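Local coordinates for hypothetical Membrane Spanning Protein (Bacillus cereus, PDB 2FB5), which probably condenses two ATP molecules into cyclic di-AMP as a diadenylate cyclase, and is probably needed for efficient spore formation, at residues Q17-I22 with N56-A61; E28-M32 with K46-I50. All blocks are in the same frame, centred on the assembly; numbering follows the deposited sequence.

Interaction 1: Q17-I22 with N56-A61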
ATOM      1  N   GLN A  17      17.277   8.977  -3.150  1.00 25.96           N
ATOM      2  CA  GLN A  17      18.178   9.980  -3.740  1.00 26.66           C
ATOM      3  C   GLN A  17      18.182  11.304  -2.985  1.00 26.13           C
ATOM      4  O   GLN A  17      19.230  11.925  -2.823  1.00 27.13           O
ATOM      5  CB  GLN A  17      17.804  10.243  -5.187  1.00 27.06           C
ATOM      6  CG  GLN A  17      18.140   9.103  -6.133  1.00 29.79           C
ATOM      7  CD  GLN A  17      17.495   9.332  -7.484  1.00 34.43           C
ATOM      8  OE1 GLN A  17      17.770  10.330  -8.149  1.00 37.41           O
ATOM      9  NE2 GLN A  17      16.591   8.442  -7.873  1.00 36.76           N
ATOM     10  N   THR A  18      17.006  11.748  -2.547  1.00 25.48           N
ATOM     11  CA  THR A  18      16.904  12.976  -1.761  1.00 24.75           C
ATOM     12  C   THR A  18      17.677  12.845  -0.436  1.00 24.93           C
ATOM     13  O   THR A  18      18.472  13.721  -0.086  1.00 24.23           O
ATOM     14  CB  THR A  18      15.438  13.349  -1.509  1.00 25.07           C
ATOM     15  OG1 THR A  18      14.746  13.389  -2.760  1.00 23.47           O
ATOM     16  CG2 THR A  18      15.341  14.719  -0.835  1.00 24.86           C
ATOM     17  N   LYS A  19      17.475  11.729   0.263  1.00 24.98           N
ATOM     18  CA  LYS A  19      18.169  11.465   1.527  1.00 26.09           C
ATOM     19  C   LYS A  19      19.677  11.425   1.319  1.00 26.77           C
ATOM     20  O   LYS A  19      20.429  11.956   2.139  1.00 27.29           O
ATOM     21  CB  LYS A  19      17.713  10.141   2.145  1.00 26.21           C
ATOM     22  CG  LYS A  19      16.292  10.133   2.711  1.00 26.66           C
ATOM     23  CD  LYS A  19      16.020   8.728   3.227  1.00 30.41           C
ATOM     24  CE  LYS A  19      14.674   8.585   3.852  1.00 35.03           C
ATOM     25  NZ  LYS A  19      14.475   7.170   4.300  1.00 36.62           N
ATOM     26  N   GLN A  20      20.108  10.809   0.223  1.00 26.59           N
ATOM     27  CA  GLN A  20      21.532  10.723  -0.099  1.00 27.71           C
ATOM     28  C   GLN A  20      22.162  12.096  -0.367  1.00 27.12           C
ATOM     29  O   GLN A  20      23.287  12.345   0.056  1.00 27.46           O
ATOM     30  CB  GLN A  20      21.777   9.782  -1.278  1.00 27.81           C
ATOM     31  CG  GLN A  20      21.514   8.290  -0.974  1.00 28.64           C
ATOM     32  CD  GLN A  20      21.713   7.396  -2.198  1.00 30.10           C
ATOM     33  OE1 GLN A  20      21.530   7.831  -3.338  1.00 34.34           O
ATOM     34  NE2 GLN A  20      22.076   6.133  -1.961  1.00 32.16           N
ATOM     35  N   MET A  21      21.452  12.993  -1.041  1.00 26.89           N
ATOM     36  CA  MET A  21      21.981  14.347  -1.219  1.00 26.80           C
ATOM     37  C   MET A  21      22.043  15.120   0.089  1.00 25.97           C
ATOM     38  O   MET A  21      22.965  15.900   0.291  1.00 24.81           O
ATOM     39  CB  MET A  21      21.227  15.166  -2.269  1.00 27.14           C
ATOM     40  CG  MET A  21      22.021  16.439  -2.687  1.00 29.44           C
ATOM     41  SD  MET A  21      23.625  16.085  -3.487  1.00 37.02           S
ATOM     42  CE  MET A  21      22.951  14.935  -4.727  1.00 30.95           C
ATOM     43  N   ILE A  22      21.059  14.912   0.961  1.00 25.93           N
ATOM     44  CA  ILE A  22      21.077  15.533   2.281  1.00 26.10           C
ATOM     45  C   ILE A  22      22.302  15.046   3.067  1.00 27.15           C
ATOM     46  O   ILE A  22      22.976  15.850   3.707  1.00 26.82           O
ATOM     47  CB  ILE A  22      19.764  15.272   3.075  1.00 25.77           C
ATOM     48  CG1 ILE A  22      18.577  15.974   2.390  1.00 24.86           C
ATOM     49  CG2 ILE A  22      19.917  15.714   4.548  1.00 25.53           C
ATOM     50  CD1 ILE A  22      17.183  15.697   3.012  1.00 25.57           C
ATOM     51  N   ASN A  56      20.752  20.811  -5.151  1.00 27.06           N
ATOM     52  CA  ASN A  56      20.430  19.428  -5.481  1.00 26.77           C
ATOM     53  C   ASN A  56      19.399  18.812  -4.526  1.00 26.56           C
ATOM     54  O   ASN A  56      18.510  18.091  -4.966  1.00 26.81           O
ATOM     55  CB  ASN A  56      21.698  18.569  -5.496  1.00 27.17           C
ATOM     56  CG  ASN A  56      22.614  18.872  -6.683  1.00 28.05           C
ATOM     57  OD1 ASN A  56      22.216  19.525  -7.645  1.00 29.88           O
ATOM     58  ND2 ASN A  56      23.846  18.383  -6.612  1.00 26.62           N
ATOM     59  N   VAL A  57      19.523  19.073  -3.227  1.00 25.72           N
ATOM     60  CA  VAL A  57      18.521  18.608  -2.266  1.00 25.46           C
ATOM     61  C   VAL A  57      17.158  19.147  -2.683  1.00 25.70           C
ATOM     62  O   VAL A  57      16.189  18.399  -2.727  1.00 25.00           O
ATOM     63  CB  VAL A  57      18.837  19.025  -0.795  1.00 25.43           C
ATOM     64  CG1 VAL A  57      17.654  18.729   0.133  1.00 25.62           C
ATOM     65  CG2 VAL A  57      20.086  18.310  -0.276  1.00 24.88           C
ATOM     66  N   GLN A  58      17.099  20.439  -3.000  1.00 26.21           N
ATOM     67  CA  GLN A  58      15.837  21.090  -3.361  1.00 27.80           C
ATOM     68  C   GLN A  58      15.233  20.464  -4.625  1.00 27.08           C
ATOM     69  O   GLN A  58      14.045  20.197  -4.671  1.00 27.23           O
ATOM     70  CB  GLN A  58      16.013  22.618  -3.484  1.00 28.58           C
ATOM     71  CG  GLN A  58      14.759  23.364  -3.944  1.00 33.44           C
ATOM     72  CD  GLN A  58      14.294  24.475  -2.985  1.00 39.22           C
ATOM     73  OE1 GLN A  58      15.098  25.266  -2.481  1.00 42.84           O
ATOM     74  NE2 GLN A  58      12.983  24.539  -2.749  1.00 40.21           N
ATOM     75  N   THR A  59      16.073  20.204  -5.623  1.00 26.82           N
ATOM     76  CA  THR A  59      15.638  19.619  -6.885  1.00 27.16           C
ATOM     77  C   THR A  59      15.122  18.197  -6.705  1.00 26.46           C
ATOM     78  O   THR A  59      14.066  17.844  -7.233  1.00 26.78           O
ATOM     79  CB  THR A  59      16.787  19.648  -7.910  1.00 27.75           C
ATOM     80  OG1 THR A  59      17.140  21.020  -8.139  1.00 30.27           O
ATOM     81  CG2 THR A  59      16.356  19.010  -9.223  1.00 28.47           C
ATOM     82  N   LEU A  60      15.857  17.385  -5.947  1.00 25.71           N
ATOM     83  CA  LEU A  60      15.474  15.989  -5.701  1.00 24.77           C
ATOM     84  C   LEU A  60      14.171  15.925  -4.916  1.00 24.27           C
ATOM     85  O   LEU A  60      13.274  15.146  -5.248  1.00 23.56           O
ATOM     86  CB  LEU A  60      16.583  15.280  -4.928  1.00 25.08           C
ATOM     87  CG  LEU A  60      17.670  14.459  -5.654  1.00 27.85           C
ATOM     88  CD1 LEU A  60      17.810  14.742  -7.129  1.00 29.11           C
ATOM     89  CD2 LEU A  60      19.011  14.691  -4.955  1.00 29.62           C
ATOM     90  N   ALA A  61      14.066  16.742  -3.869  1.00 23.15           N
ATOM     91  CA  ALA A  61      12.864  16.738  -3.032  1.00 23.36           C
ATOM     92  C   ALA A  61      11.618  17.135  -3.827  1.00 23.50           C
ATOM     93  O   ALA A  61      10.551  16.532  -3.663  1.00 23.35           O
ATOM     94  CB  ALA A  61      13.037  17.654  -1.832  1.00 22.97           C
TER

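Interaction 2: E28-M32 with K46-I50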
ATOM      1  N   GLU A  28      29.730  17.382   4.080  1.00 27.87           N
ATOM      2  CA  GLU A  28      30.514  18.554   3.696  1.00 27.87           C
ATOM      3  C   GLU A  28      30.508  19.637   4.784  1.00 27.50           C
ATOM      4  O   GLU A  28      31.547  20.255   5.044  1.00 27.21           O
ATOM      5  CB  GLU A  28      30.013  19.126   2.369  1.00 28.22           C
ATOM      6  CG  GLU A  28      30.976  20.098   1.701  1.00 30.50           C
ATOM      7  CD  GLU A  28      32.286  19.446   1.246  1.00 34.47           C
ATOM      8  OE1 GLU A  28      32.325  18.214   1.010  1.00 34.13           O
ATOM      9  OE2 GLU A  28      33.286  20.183   1.129  1.00 36.98           O
ATOM     10  N   LEU A  29      29.362  19.864   5.427  1.00 26.99           N
ATOM     11  CA  LEU A  29      29.294  20.827   6.528  1.00 27.07           C
ATOM     12  C   LEU A  29      30.181  20.406   7.702  1.00 27.58           C
ATOM     13  O   LEU A  29      30.882  21.240   8.287  1.00 27.54           O
ATOM     14  CB  LEU A  29      27.847  21.059   7.006  1.00 26.61           C
ATOM     15  CG  LEU A  29      26.987  21.888   6.036  1.00 26.26           C
ATOM     16  CD1 LEU A  29      25.518  21.736   6.377  1.00 25.34           C
ATOM     17  CD2 LEU A  29      27.412  23.368   5.994  1.00 23.94           C
ATOM     18  N   SER A  30      30.160  19.117   8.048  1.00 28.07           N
ATOM     19  CA  SER A  30      31.001  18.644   9.148  1.00 28.93           C
ATOM     20  C   SER A  30      32.489  18.791   8.795  1.00 28.62           C
ATOM     21  O   SER A  30      33.278  19.170   9.651  1.00 29.16           O
ATOM     22  CB  SER A  30      30.642  17.212   9.578  1.00 29.03           C
ATOM     23  OG  SER A  30      31.180  16.269   8.667  1.00 31.95           O
ATOM     24  N   ILE A  31      32.854  18.546   7.536  1.00 28.96           N
ATOM     25  CA  ILE A  31      34.220  18.778   7.053  1.00 29.22           C
ATOM     26  C   ILE A  31      34.606  20.246   7.276  1.00 29.14           C
ATOM     27  O   ILE A  31      35.653  20.556   7.850  1.00 28.72           O
ATOM     28  CB  ILE A  31      34.384  18.427   5.540  1.00 29.59           C
ATOM     29  CG1 ILE A  31      34.162  16.934   5.275  1.00 31.24           C
ATOM     30  CG2 ILE A  31      35.776  18.827   5.017  1.00 30.15           C
ATOM     31  CD1 ILE A  31      34.988  16.016   6.148  1.00 34.53           C
ATOM     32  N   MET A  32      33.738  21.142   6.822  1.00 28.33           N
ATOM     33  CA  MET A  32      33.944  22.577   6.943  1.00 28.94           C
ATOM     34  C   MET A  32      34.097  22.976   8.422  1.00 28.16           C
ATOM     35  O   MET A  32      34.965  23.767   8.770  1.00 27.30           O
ATOM     36  CB  MET A  32      32.740  23.264   6.288  1.00 28.95           C
ATOM     37  CG  MET A  32      32.755  24.761   6.174  1.00 30.37           C
ATOM     38  SD  MET A  32      31.257  25.315   5.295  1.00 31.53           S
ATOM     39  CE  MET A  32      31.156  24.057   3.971  1.00 23.36           C
ATOM     40  N   LYS A  46      34.859  26.316  -0.096  1.00 32.62           N
ATOM     41  CA  LYS A  46      33.881  25.221  -0.135  1.00 33.73           C
ATOM     42  C   LYS A  46      32.424  25.672  -0.238  1.00 34.07           C
ATOM     43  O   LYS A  46      31.523  24.834  -0.352  1.00 34.10           O
ATOM     44  CB  LYS A  46      34.034  24.324   1.098  1.00 34.35           C
ATOM     45  CG  LYS A  46      35.345  23.569   1.164  1.00 36.02           C
ATOM     46  CD  LYS A  46      35.461  22.529   0.057  1.00 39.56           C
ATOM     47  CE  LYS A  46      36.701  21.669   0.256  1.00 41.39           C
ATOM     48  NZ  LYS A  46      36.732  21.118   1.654  1.00 43.91           N
ATOM     49  N   MET A  47      32.196  26.983  -0.204  1.00 34.15           N
ATOM     50  CA  MET A  47      30.837  27.534  -0.162  1.00 34.44           C
ATOM     51  C   MET A  47      30.022  27.271  -1.432  1.00 34.87           C
ATOM     52  O   MET A  47      28.839  26.942  -1.350  1.00 35.00           O
ATOM     53  CB  MET A  47      30.868  29.027   0.153  1.00 34.36           C
ATOM     54  CG  MET A  47      31.300  29.357   1.578  1.00 33.70           C
ATOM     55  SD  MET A  47      30.212  28.784   2.906  1.00 30.74           S
ATOM     56  CE  MET A  47      31.375  28.947   4.254  1.00 33.14           C
ATOM     57  N   GLU A  48      30.655  27.423  -2.594  1.00 35.23           N
ATOM     58  CA  GLU A  48      30.036  27.108  -3.882  1.00 36.05           C
ATOM     59  C   GLU A  48      29.527  25.660  -3.884  1.00 35.36           C
ATOM     60  O   GLU A  48      28.364  25.414  -4.207  1.00 35.45           O
ATOM     61  CB  GLU A  48      31.039  27.350  -5.019  1.00 36.63           C
ATOM     62  CG  GLU A  48      30.721  26.674  -6.356  1.00 40.71           C
ATOM     63  CD  GLU A  48      31.980  26.369  -7.175  1.00 46.04           C
ATOM     64  OE1 GLU A  48      32.989  25.913  -6.579  1.00 48.67           O
ATOM     65  OE2 GLU A  48      31.960  26.570  -8.415  1.00 47.96           O
ATOM     66  N   ASP A  49      30.394  24.723  -3.497  1.00 34.57           N
ATOM     67  CA  ASP A  49      30.036  23.305  -3.379  1.00 33.76           C
ATOM     68  C   ASP A  49      28.796  23.083  -2.507  1.00 32.72           C
ATOM     69  O   ASP A  49      27.832  22.455  -2.947  1.00 32.14           O
ATOM     70  CB  ASP A  49      31.214  22.498  -2.827  1.00 33.90           C
ATOM     71  CG  ASP A  49      32.374  22.393  -3.816  1.00 37.15           C
ATOM     72  OD1 ASP A  49      32.181  22.695  -5.019  1.00 38.35           O
ATOM     73  OD2 ASP A  49      33.485  22.002  -3.383  1.00 39.58           O
ATOM     74  N   ILE A  50      28.813  23.588  -1.277  1.00 31.46           N
ATOM     75  CA  ILE A  50      27.670  23.373  -0.378  1.00 30.93           C
ATOM     76  C   ILE A  50      26.383  24.013  -0.910  1.00 30.40           C
ATOM     77  O   ILE A  50      25.313  23.413  -0.817  1.00 29.85           O
ATOM     78  CB  ILE A  50      27.974  23.740   1.110  1.00 31.24           C
ATOM     79  CG1 ILE A  50      26.788  23.396   2.020  1.00 30.06           C
ATOM     80  CG2 ILE A  50      28.339  25.199   1.268  1.00 32.69           C
ATOM     81  CD1 ILE A  50      26.503  21.907   2.109  1.00 32.12           C
TER

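Interaction 1: Q17-I22 with N56-A61
Two helices run almost antiparallel here, their segment axes 168° apart in direction and 8.7 Å apart at closest approach. L60 is the main bump on the second helix. Its CD2 methyl drops into a shallow hollow on the first, floored by the carbonyl of Q17 (Q17 O to L60 CD2, 3.5 Å) and walled by M21 (M21 CB to L60 CD2, 3.5 Å), with T18 alongside. M21 inserts between N56, V57 and L60, so that M21 CG lies 3.5 Å from N56 CB and 3.6 Å from V57 CG2; with chi2 and chi3 both p, the chain then curls to set M21 CE 3.9 Å from N56 CB and 4.0 Å from L60 CD2. The backbones lie close at both levels, T18 CA 5.2 Å from L60 CA and M21 CA 5.6 Å from V57 CA, consistent with the modest size of T18. T18 OG1 is 3.4 Å from L60 CB, yet its hydrogen bond goes to the carbonyl of L14 in its own helix, and T18 CG2 fits against the methyl of A61 (CG2 to CB, 3.9 Å). On the flank, I22 CG1 rests on V57 CG1 at 3.7 Å. No hydrogen bond crosses the interface, so fit and apolar contact carry it. Q58 and T59, which take no part in this contact, touch S204 near the C-terminus. L60 and M21, each set into a hollow of the facing helix, give the reciprocal meshing expected of an antiparallel helical hairpin, here the one formed by helices 4-35 and 47-70 in the CdaS N-terminal region.

Interaction 2: E28-M32 with K46-I50
Start with M32, whose side chain runs out straight to SD and then turns its CE methyl onto I50 and K46. The contact lies near the turn of the hairpin of helices 4-35 and 47-70, with K46 just before the second helix. M32 CE lies 4.1 Å from I50 CG2 and also 4.1 Å from K46 CB, while M32 SD meets M47 CE at 3.8 Å; M47 sets off away from the partner helix but bends its thioether back to it. I50 turns CG2 to M32 and packs with its other end, CD1, on L29 CG at 4.0 Å, lying 4.5 Å from E28 CB. E28 supplies the polar edge: E28 OE2 lies 3.4 Å from K46 CD and forms a long salt bridge with K46 NZ at 3.6 Å. No hydrogen bond crosses between the segments, so apolar packing and this long salt bridge share the contact, and the aliphatic stem of K46 belongs to both.

In the fold
Both contacts join the same two helices, 4-35 and 47-70, at different levels of one hairpin. Interaction 2 sits toward the turn and is nested, along the chain, inside the loop closed by interaction 1. Their centres are 16 Å apart and their nearest atoms about 7 Å, so neither touches the other. Moving from 17-22/56-61 to 28-32/46-50 leads outward from the body of the molecule: the centres lie 15 Å and 28 Å from the centre of the chain. Both contacts pack helix 4-35 against helix 47-70 within the CdaS N-terminal family region, and no bound ligand marks a site near them.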